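Local structure of endo-1,3-beta-glucanase, family GH16 (Zobellia galactanivorans, 4BPZ) at residues V34-P37 against S41-N44; F160-L165 against Q171-T176; A197-L202 against V207-N212. The protein probably hydrolyses internal beta-1,3-glucosidic bonds in glucans such as algal laminarin, this chain being its calcium-binding family 16 glycoside hydrolase domain. The protein carries 1 engineered substitution. All coordinates share one frame; numbering follows the deposited sequence.

Interaction 1. Residues V34-P37 against S41-N44. With BGC (beta-D-glucopyranose), chain C; GLC (alpha-D-glucopyranose), chain B; BGC (beta-D-glucopyranose), chain D.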
loop_
_atom_site.group_PDB
_atom_site.type_symbol
_atom_site.label_atom_id
_atom_site.label_comp_id
_atom_site.label_asym_id
_atom_site.label_seq_id
_atom_site.Cartn_x
_atom_site.Cartn_y
_atom_site.Cartn_z
ATOM N N VAL A 34 -5.383 -4.523 -12.175
ATOM C CA VAL A 34 -4.693 -5.390 -13.128
ATOM C C VAL A 34 -4.235 -4.676 -14.380
ATOM O O VAL A 34 -3.322 -5.116 -15.073
ATOM C CB VAL A 34 -5.499 -6.668 -13.539
ATOM C CG1 VAL A 34 -6.009 -7.391 -12.284
ATOM C CG2 VAL A 34 -6.674 -6.346 -14.462
ATOM N N ILE A 35 -4.878 -3.547 -14.719
ATOM C CA ILE A 35 -4.544 -2.800 -15.957
ATOM C C ILE A 35 -3.299 -1.937 -15.659
ATOM O O ILE A 35 -3.351 -1.092 -14.749
ATOM C CB ILE A 35 -5.677 -1.884 -16.382
ATOM C CG1 ILE A 35 -6.942 -2.705 -16.734
ATOM C CG2 ILE A 35 -5.252 -1.041 -17.591
ATOM C CD1 ILE A 35 -8.192 -1.801 -16.755
ATOM N N PRO A 36 -2.196 -2.085 -16.419
ATOM C CA PRO A 36 -1.061 -1.291 -16.116
ATOM C C PRO A 36 -1.360 0.149 -16.511
ATOM O O PRO A 36 -1.973 0.435 -17.580
ATOM C CB PRO A 36 0.043 -1.840 -17.026
ATOM C CG PRO A 36 -0.473 -3.136 -17.571
ATOM C CD PRO A 36 -1.978 -3.139 -17.397
ATOM N N PRO A 37 -0.901 1.136 -15.712
ATOM C CA PRO A 37 -1.266 2.549 -15.941
ATOM C C PRO A 37 -0.354 3.211 -16.959
ATOM O O PRO A 37 -0.727 4.304 -17.393
ATOM C CB PRO A 37 -1.032 3.235 -14.596
ATOM C CG PRO A 37 0.025 2.312 -13.900
ATOM C CD PRO A 37 -0.329 0.920 -14.360
ATOM N N SER A 41 3.100 -0.956 -18.466
ATOM C CA SER A 41 3.918 -1.110 -17.249
ATOM C C SER A 41 3.305 -0.369 -16.069
ATOM O O SER A 41 2.478 0.548 -16.257
ATOM C CB SER A 41 5.323 -0.558 -17.526
ATOM O OG SER A 41 5.953 -1.279 -18.619
ATOM N N TRP A 42 3.807 -0.716 -14.886
ATOM C CA TRP A 42 3.548 0.072 -13.667
ATOM C C TRP A 42 4.575 1.178 -13.603
ATOM O O TRP A 42 5.395 1.347 -14.524
ATOM C CB TRP A 42 3.475 -0.876 -12.464
ATOM C CG TRP A 42 2.165 -1.633 -12.542
ATOM C CD1 TRP A 42 1.882 -2.773 -13.235
ATOM C CD2 TRP A 42 0.919 -1.150 -11.998
ATOM N NE1 TRP A 42 0.487 -3.017 -13.187
ATOM C CE2 TRP A 42 -0.087 -2.033 -12.450
ATOM C CE3 TRP A 42 0.576 -0.048 -11.236
ATOM C CZ2 TRP A 42 -1.461 -1.825 -12.135
ATOM C CZ3 TRP A 42 -0.801 0.138 -10.915
ATOM C CH2 TRP A 42 -1.784 -0.735 -11.352
ATOM N N HIS A 43 4.487 1.986 -12.559
ATOM C CA HIS A 43 5.366 3.122 -12.347
ATOM C C HIS A 43 6.673 2.696 -11.731
ATOM O O HIS A 43 6.901 1.522 -11.430
ATOM C CB HIS A 43 4.644 4.159 -11.524
ATOM C CG HIS A 43 3.338 4.580 -12.148
ATOM N ND1 HIS A 43 3.291 5.226 -13.356
ATOM C CD2 HIS A 43 2.052 4.403 -11.698
ATOM C CE1 HIS A 43 1.974 5.501 -13.628
ATOM N NE2 HIS A 43 1.233 5.023 -12.590
ATOM N N ASN A 44 7.555 3.684 -11.479
ATOM C CA ASN A 44 8.770 3.447 -10.742
ATOM C C ASN A 44 9.698 2.425 -11.377
ATOM O O ASN A 44 10.485 1.770 -10.643
ATOM C CB ASN A 44 8.474 3.087 -9.267
ATOM C CG ASN A 44 7.501 4.018 -8.632
ATOM O OD1 ASN A 44 7.732 5.234 -8.645
ATOM N ND2 ASN A 44 6.418 3.502 -8.079
HETATM C C2 BGC C . 4.833 6.759 -8.461
HETATM C C3 BGC C . 4.058 7.752 -9.271
HETATM C C4 BGC C . 2.560 7.290 -9.420
HETATM C C5 BGC C . 1.956 7.017 -8.020
HETATM C C6 BGC C . 0.573 6.399 -8.051
HETATM C C1 BGC C . 4.085 6.512 -7.124
HETATM O O2 BGC C . 6.115 7.272 -8.234
HETATM O O3 BGC C . 4.649 7.780 -10.568
HETATM O O4 BGC C . 1.713 8.291 -9.972
HETATM O O5 BGC C . 2.794 6.016 -7.379
HETATM O O6 BGC C . 0.527 5.124 -8.650
HETATM C C1 GLC B . 4.813 5.648 -2.634
HETATM C C2 GLC B . 5.226 6.050 -4.090
HETATM C C3 GLC B . 4.384 5.190 -5.044
HETATM C C4 GLC B . 4.558 3.764 -4.754
HETATM C C5 GLC B . 3.970 3.581 -3.376
HETATM C C6 GLC B . 4.026 2.158 -2.868
HETATM O O1 GLC B . 3.581 6.207 -2.232
HETATM O O2 GLC B . 4.985 7.428 -4.218
HETATM O O3 GLC B . 4.802 5.485 -6.444
HETATM O O4 GLC B . 3.871 2.970 -5.740
HETATM O O5 GLC B . 4.757 4.366 -2.453
HETATM O O6 GLC B . 5.360 1.670 -2.792
HETATM C C2 BGC D . 0.366 9.056 -11.798
HETATM C C3 BGC D . 0.326 9.130 -13.295
HETATM C C4 BGC D . 1.540 9.903 -13.840
HETATM C C5 BGC D . 2.814 9.271 -13.232
HETATM C C6 BGC D . 4.046 9.978 -13.755
HETATM C C1 BGC D . 1.663 8.414 -11.365
HETATM O O2 BGC D . -0.751 8.311 -11.329
HETATM O O3 BGC D . -0.800 9.843 -13.718
HETATM O O4 BGC D . 1.569 9.767 -15.243
HETATM O O5 BGC D . 2.734 9.238 -11.797
HETATM O O6 BGC D . 5.184 9.260 -13.258
HETATM O O HOH W 1 -0.494 -5.372 -14.468
#

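Interaction 2. Residues F160-L165 against Q171-T176. With GLC (alpha-D-glucopyranose), chain B.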
loop_
_atom_site.group_PDB
_atom_site.type_symbol
_atom_site.label_atom_id
_atom_site.label_comp_id
_atom_site.label_asym_id
_atom_site.label_seq_id
_atom_site.Cartn_x
_atom_site.Cartn_y
_atom_site.Cartn_z
ATOM N N PHE A 160 5.292 10.672 2.795
ATOM C CA PHE A 160 4.184 11.420 2.251
ATOM C C PHE A 160 4.548 11.989 0.910
ATOM O O PHE A 160 5.684 12.485 0.755
ATOM C CB PHE A 160 3.815 12.566 3.253
ATOM C CG PHE A 160 3.376 12.090 4.590
ATOM C CD1 PHE A 160 4.254 11.748 5.613
ATOM C CD2 PHE A 160 1.971 11.917 4.842
ATOM C CE1 PHE A 160 3.793 11.267 6.835
ATOM C CE2 PHE A 160 1.541 11.469 6.051
ATOM C CZ PHE A 160 2.422 11.126 7.064
ATOM N N HIS A 161 3.614 11.964 0.001
ATOM C CA HIS A 161 3.817 12.522 -1.363
ATOM C C HIS A 161 2.616 13.356 -1.708
ATOM O O HIS A 161 1.471 12.827 -1.658
ATOM C CB HIS A 161 3.977 11.430 -2.409
ATOM C CG HIS A 161 5.071 10.444 -2.170
ATOM N ND1 HIS A 161 5.037 9.378 -1.287
ATOM C CD2 HIS A 161 6.350 10.483 -2.637
ATOM C CE1 HIS A 161 6.228 8.750 -1.322
ATOM N NE2 HIS A 161 6.997 9.402 -2.134
ATOM N N TRP A 162 2.808 14.629 -2.064
ATOM C CA TRP A 162 1.672 15.472 -2.357
ATOM C C TRP A 162 2.127 16.690 -3.074
ATOM O O TRP A 162 3.332 16.998 -3.152
ATOM C CB TRP A 162 0.891 15.868 -1.123
ATOM C CG TRP A 162 1.495 16.922 -0.274
ATOM C CD1 TRP A 162 1.084 18.281 -0.252
ATOM C CD2 TRP A 162 2.571 16.809 0.697
ATOM N NE1 TRP A 162 1.792 18.931 0.696
ATOM C CE2 TRP A 162 2.688 18.108 1.340
ATOM C CE3 TRP A 162 3.385 15.772 1.102
ATOM C CZ2 TRP A 162 3.687 18.401 2.266
ATOM C CZ3 TRP A 162 4.375 16.012 2.054
ATOM C CH2 TRP A 162 4.551 17.370 2.595
ATOM N N SER A 163 1.221 17.394 -3.713
ATOM C CA SER A 163 1.473 18.785 -4.105
ATOM C C SER A 163 0.500 19.664 -3.358
ATOM O O SER A 163 -0.627 19.244 -3.069
ATOM C CB SER A 163 1.431 19.019 -5.612
ATOM O OG SER A 163 0.247 18.564 -6.202
ATOM N N ASP A 164 0.977 20.822 -2.927
ATOM C CA ASP A 164 0.141 21.790 -2.232
ATOM C C ASP A 164 -1.060 22.172 -3.113
ATOM O O ASP A 164 -0.917 22.249 -4.341
ATOM C CB ASP A 164 0.973 22.978 -1.804
ATOM C CG ASP A 164 1.352 22.878 -0.330
ATOM O OD1 ASP A 164 1.512 21.778 0.382
ATOM O OD2 ASP A 164 1.438 23.990 0.096
ATOM N N LEU A 165 -2.215 22.409 -2.552
ATOM C CA LEU A 165 -3.386 22.752 -3.375
ATOM C C LEU A 165 -3.206 24.031 -4.119
ATOM O O LEU A 165 -3.793 24.231 -5.170
ATOM C CB LEU A 165 -4.639 22.855 -2.483
ATOM C CG LEU A 165 -5.481 21.577 -2.517
ATOM C CD1 LEU A 165 -4.402 20.671 -2.065
ATOM C CD2 LEU A 165 -6.676 21.516 -1.599
ATOM N N GLN A 171 5.911 17.699 -3.108
ATOM C CA GLN A 171 6.566 17.516 -1.815
ATOM C C GLN A 171 6.679 16.023 -1.558
ATOM O O GLN A 171 5.725 15.273 -1.828
ATOM C CB GLN A 171 5.714 18.098 -0.642
ATOM C CG GLN A 171 5.126 19.528 -0.769
ATOM C CD GLN A 171 6.162 20.511 -0.493
ATOM O OE1 GLN A 171 6.432 21.345 -1.318
ATOM N NE2 GLN A 171 6.784 20.408 0.688
ATOM N N ASN A 172 7.795 15.611 -0.967
ATOM C CA ASN A 172 8.011 14.168 -0.663
ATOM C C ASN A 172 8.883 14.126 0.516
ATOM O O ASN A 172 10.035 14.562 0.448
ATOM C CB ASN A 172 8.705 13.596 -1.950
ATOM C CG ASN A 172 9.402 12.263 -1.812
ATOM O OD1 ASN A 172 9.103 11.487 -0.935
ATOM N ND2 ASN A 172 10.211 11.925 -2.830
ATOM N N LEU A 173 8.418 13.626 1.630
ATOM C CA LEU A 173 9.248 13.597 2.838
ATOM C C LEU A 173 8.768 12.529 3.750
ATOM O O LEU A 173 7.643 12.059 3.611
ATOM C CB LEU A 173 9.416 14.972 3.529
ATOM C CG LEU A 173 8.123 15.748 3.624
ATOM C CD1 LEU A 173 7.159 15.149 4.565
ATOM C CD2 LEU A 173 8.444 17.146 4.154
ATOM N N GLY A 174 9.580 12.140 4.696
ATOM C CA GLY A 174 9.214 11.155 5.647
ATOM C C GLY A 174 10.380 10.709 6.464
ATOM O O GLY A 174 11.354 11.414 6.640
ATOM N N GLY A 175 10.266 9.490 7.000
ATOM C CA GLY A 175 11.286 8.938 7.886
ATOM C C GLY A 175 11.416 7.449 7.706
ATOM O O GLY A 175 10.692 6.801 6.927
ATOM N N THR A 176 12.318 6.888 8.472
ATOM C CA THR A 176 12.534 5.435 8.509
ATOM C C THR A 176 12.726 5.014 9.966
ATOM O O THR A 176 13.008 5.859 10.856
ATOM C CB THR A 176 13.796 4.921 7.748
ATOM O OG1 THR A 176 14.927 5.498 8.403
ATOM C CG2 THR A 176 13.702 5.291 6.330
HETATM C C1 GLC B . 4.813 5.648 -2.634
HETATM C C2 GLC B . 5.226 6.050 -4.090
HETATM C C3 GLC B . 4.384 5.190 -5.044
HETATM C C4 GLC B . 4.558 3.764 -4.754
HETATM C C5 GLC B . 3.970 3.581 -3.376
HETATM C C6 GLC B . 4.026 2.158 -2.868
HETATM O O1 GLC B . 3.581 6.207 -2.232
HETATM O O2 GLC B . 4.985 7.428 -4.218
HETATM O O3 GLC B . 4.802 5.485 -6.444
HETATM O O4 GLC B . 3.871 2.970 -5.740
HETATM O O5 GLC B . 4.757 4.366 -2.453
HETATM O O6 GLC B . 5.360 1.670 -2.792
#

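Interaction 3. Residues A197-L202 against V207-N212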
loop_
_atom_site.group_PDB
_atom_site.type_symbol
_atom_site.label_atom_id
_atom_site.label_comp_id
_atom_site.label_asym_id
_atom_site.label_seq_id
_atom_site.Cartn_x
_atom_site.Cartn_y
_atom_site.Cartn_z
ATOM N N ALA A 197 -2.971 16.495 12.090
ATOM C CA ALA A 197 -1.676 15.836 11.778
ATOM C C ALA A 197 -1.932 14.479 11.234
ATOM O O ALA A 197 -3.002 13.844 11.422
ATOM C CB ALA A 197 -0.812 15.706 13.047
ATOM N N MET A 198 -0.890 13.954 10.577
ATOM C CA MET A 198 -0.808 12.525 10.198
ATOM C C MET A 198 0.399 11.919 10.854
ATOM O O MET A 198 1.512 12.441 10.689
ATOM C CB MET A 198 -0.706 12.415 8.727
ATOM C CG MET A 198 -1.997 12.846 8.067
ATOM S SD MET A 198 -1.824 13.451 6.443
ATOM C CE MET A 198 -0.850 14.976 6.544
ATOM N N LYS A 199 0.183 10.840 11.581
ATOM C CA LYS A 199 1.233 10.183 12.341
ATOM C C LYS A 199 1.317 8.735 11.868
ATOM O O LYS A 199 0.286 8.054 11.840
ATOM C CB LYS A 199 0.917 10.169 13.819
ATOM C CG LYS A 199 0.755 11.554 14.450
ATOM C CD LYS A 199 0.314 11.433 15.903
ATOM C CE LYS A 199 -0.025 12.740 16.555
ATOM N NZ LYS A 199 -0.306 12.561 17.981
ATOM N N VAL A 200 2.509 8.273 11.493
ATOM C CA VAL A 200 2.716 6.865 11.077
ATOM C C VAL A 200 3.577 6.222 12.105
ATOM O O VAL A 200 4.635 6.736 12.503
ATOM C CB VAL A 200 3.340 6.783 9.683
ATOM C CG1 VAL A 200 3.659 5.354 9.331
ATOM C CG2 VAL A 200 2.431 7.462 8.685
ATOM N N PHE A 201 3.129 5.044 12.578
ATOM C CA PHE A 201 3.824 4.300 13.610
ATOM C C PHE A 201 4.191 2.909 13.125
ATOM O O PHE A 201 3.501 2.276 12.308
ATOM C CB PHE A 201 2.852 4.087 14.808
ATOM C CG PHE A 201 2.520 5.357 15.528
ATOM C CD1 PHE A 201 3.244 5.768 16.643
ATOM C CD2 PHE A 201 1.371 6.058 15.163
ATOM C CE1 PHE A 201 2.865 6.952 17.328
ATOM C CE2 PHE A 201 1.000 7.220 15.853
ATOM C CZ PHE A 201 1.777 7.660 16.848
ATOM N N LEU A 202 5.263 2.381 13.730
ATOM C CA LEU A 202 5.622 0.960 13.708
ATOM C C LEU A 202 5.476 0.517 15.137
ATOM O O LEU A 202 6.233 1.001 16.010
ATOM C CB LEU A 202 7.053 0.755 13.269
ATOM C CG LEU A 202 7.545 -0.712 13.467
ATOM C CD1 LEU A 202 6.717 -1.673 12.676
ATOM C CD2 LEU A 202 9.020 -0.812 13.042
ATOM N N VAL A 207 7.239 6.826 13.270
ATOM C CA VAL A 207 8.142 6.881 12.131
ATOM C C VAL A 207 8.193 8.283 11.578
ATOM O O VAL A 207 9.281 8.820 11.293
ATOM C CB VAL A 207 7.737 5.843 11.051
ATOM C CG1 VAL A 207 8.781 5.812 9.994
ATOM C CG2 VAL A 207 7.567 4.459 11.671
ATOM N N TYR A 208 7.044 8.906 11.429
ATOM C CA TYR A 208 7.012 10.300 10.966
ATOM C C TYR A 208 5.648 10.900 11.348
ATOM O O TYR A 208 4.628 10.202 11.312
ATOM C CB TYR A 208 7.218 10.404 9.433
ATOM C CG TYR A 208 7.713 11.756 8.994
ATOM C CD1 TYR A 208 9.067 12.081 9.078
ATOM C CD2 TYR A 208 6.840 12.738 8.522
ATOM C CE1 TYR A 208 9.523 13.340 8.718
ATOM C CE2 TYR A 208 7.261 14.010 8.127
ATOM C CZ TYR A 208 8.658 14.302 8.202
ATOM O OH TYR A 208 9.125 15.493 7.792
ATOM N N GLU A 209 5.646 12.180 11.641
ATOM C CA GLU A 209 4.446 12.979 11.763
ATOM C C GLU A 209 4.536 14.200 10.929
ATOM O O GLU A 209 5.485 14.987 11.067
ATOM C CB GLU A 209 4.231 13.349 13.253
ATOM C CG GLU A 209 3.149 14.383 13.475
ATOM C CD GLU A 209 2.889 14.650 14.914
ATOM O OE1 GLU A 209 3.376 13.929 15.800
ATOM O OE2 GLU A 209 2.129 15.606 15.217
ATOM N N LEU A 210 3.509 14.417 10.124
ATOM C CA LEU A 210 3.374 15.568 9.250
ATOM C C LEU A 210 2.209 16.388 9.664
ATOM O O LEU A 210 1.087 15.858 9.794
ATOM C CB LEU A 210 3.184 15.087 7.805
ATOM C CG LEU A 210 2.989 16.240 6.788
ATOM C CD1 LEU A 210 4.189 17.225 6.733
ATOM C CD2 LEU A 210 2.731 15.634 5.418
ATOM N N LYS A 211 2.418 17.656 9.941
ATOM C CA LYS A 211 1.327 18.581 10.220
ATOM C C LYS A 211 0.375 18.677 9.050
ATOM O O LYS A 211 0.794 18.774 7.907
ATOM C CB LYS A 211 1.958 19.950 10.547
ATOM C CG LYS A 211 0.937 20.991 10.854
ATOM C CD LYS A 211 1.656 22.315 11.139
ATOM C CE LYS A 211 0.667 23.412 11.370
ATOM N NZ LYS A 211 -0.139 23.122 12.596
ATOM N N ASN A 212 -0.925 18.623 9.337
ATOM C CA ASN A 212 -1.934 18.804 8.304
ATOM C C ASN A 212 -2.346 20.255 8.136
ATOM O O ASN A 212 -2.113 21.067 9.032
ATOM C CB ASN A 212 -3.153 17.903 8.648
ATOM C CG ASN A 212 -4.031 17.578 7.444
ATOM O OD1 ASN A 212 -5.025 16.774 7.632
ATOM N ND2 ASN A 212 -3.733 18.012 6.303
HETATM O O HOH W 2 2.915 13.004 18.346
#

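Interaction 1. Residues V34-P37 against S41-N44
Pro-37 sets its ring carbon CD over the middle of the Trp-42 six-membered ring, 3.3 Å from the centroid and 9° off the normal, a CH-pi contact of the C-H beside the proline nitrogen. Pro-37 CG reaches on to the neighbouring imidazole, 3.2 Å from His-43 NE2, so one compact ring touches two aromatics. Trp-42 CG lies anti to the carbonyl carbon (chi1 -73°), which turns the indole to the prolines. Both segments lie in the loop joining strands 30-32 and 48-50 of the GH16 beta-sandwich, beside the glycan cleft. There one face of His-43 meets the glucoses of chains C and D, while Asn-44 OD1 accepts a bond from O2 of the chain C glucose (2.6 Å) and Asn-44 ND2 donates to O3 of the chain B sugar (3.0 Å) and to Glu-46. Replacing Trp-42 by an alanine would probably leave Pro-37 without the flat surface it rests on and the loop freer to shift beside the sugars. The far end is looser: Val-34 and exposed Ile-35 turn their side chains away, though Ile-35 O still touches the indole, and a water in the ring plane joins Trp-42 NE1 to Val-34 O.

Interaction 2. Residues F160-L165 against Q171-T176
Trp-162 offers a face of its indole to Gln-171, whose CB stands 3.3 Å from the centroid of the six-membered ring and only 4° off its normal. This CH-pi contact is extended by Gln-171 CG, 3.5 Å from Trp-162 CE2, so the aliphatic stem of the glutamine crosses the indole while its amide continues past it. Leu-173 completes the grip from the side, its CD1 lying in the indole plane at the edge, 3.8 Å from Trp-162 CZ3. On the other face of the hairpin His-161 and Asn-172 run alongside each other, imidazole and amide planes 31° apart; Asn-172 OD1 comes near His-161 NE2, but at an angle too poor for a hydrogen bond. O2 of the bound chain B glucose sits over the centre of the same imidazole.

These side chains are placed by antiparallel strands 155-163 and 170-178, a hairpin of the GH16 beta-sandwich. Phe-160 with Leu-173 and Trp-162 with Gln-171 are hydrogen-bonded pairs, each closed by two backbone bonds, the shortest being Gln-171 N to Trp-162 O (2.7 Å). Trp-162 takes the less roomy rotamer between backbone N and carbonyl carbon (chi1 76°), which carries its indole across to the partner strand. Its rotation is further fixed by Trp-162 NE1 donating to Asp-164 OD1 (2.9 Å), close to the ring plane, and by an edge-to-face meeting with Tyr-218. His-161 is in turn tied through its backbone to the engineered Ser-142 on strand 142-144.

The chemistry thus divides by face. Phe-160 and Trp-162 pack with Gln-171 and Leu-173, the latter two still partly exposed, and the indole N-H is satisfied by a carboxylate, whereas on the His-161 face the imidazole receives the O2 hydroxyl of the sugar over its ring.

Interaction 3. Residues A197-L202 against V207-N212
Met-198, Val-207 and Glu-209 give this antiparallel hairpin its three largest buried patches. Met-198 forms a hydrogen-bonded pair with Leu-210, the two exchanging 2.9 Å bonds between Met-198 N and Leu-210 O and between Leu-210 N and Met-198 O. Its side chain runs alongside the leucine; in one of its two modelled conformers the chain bends at the sulfur to bring Met-198 CE 3.8 Å from Leu-210 CD2. A flexible thioether suits this spot, where Phe-160 of strand 155-163 and Trp-193 also press on it.

Val-207 begins a classic beta bulge: with Tyr-208 it faces the single residue Val-200, whose O receives Val-207 N at 2.7 Å and Tyr-208 N only weakly at 3.4 Å. The near-helical psi of Val-207 (-45°) makes the extra residue fit, and its CG2, anti to the carbonyl carbon, reaches within 4.1 Å of Leu-202 CB.

On the face away from Met-198 and Leu-210, Glu-209 lies side by side with Lys-199 in a non-hydrogen-bonded pair. Both chains are extended: their CG methylenes meet and Lys-199 CE runs past the Glu-209 carboxylate, whose OE2 also approaches Ala-197 CB. Lys-199 NZ and Glu-209 OE1 stay 4.5 Å apart, bridged by a water that accepts a weak bond from NZ and donates to OE1. The attraction is therefore probably modest and screened, leaving backbone bonds and apolar packing as the main ties of the hairpin.

Interactions 2 and 3 are both hairpins of antiparallel strands, and they pack together: Phe-160 CG lies 3.7 Å from Leu-210 CD2, and Tyr-208 CD1 rests on Gly-174. The apolar faces they turn to each other form the interior between these layers, whereas Lys-199 and Glu-209 of interaction 3 lie toward solvent. Interaction 1 differs in kind, being a loop without a hydrogen bond between its segments, held by Pro-37 over the Trp-42 face and against His-43. It does not touch interaction 2, about 8 Å away at the nearest atoms, yet both meet the chain B sugar, through Asn-44 and His-161. Interaction 3, about 28 Å from interaction 1 between centres, is structural packing remote from the sugars.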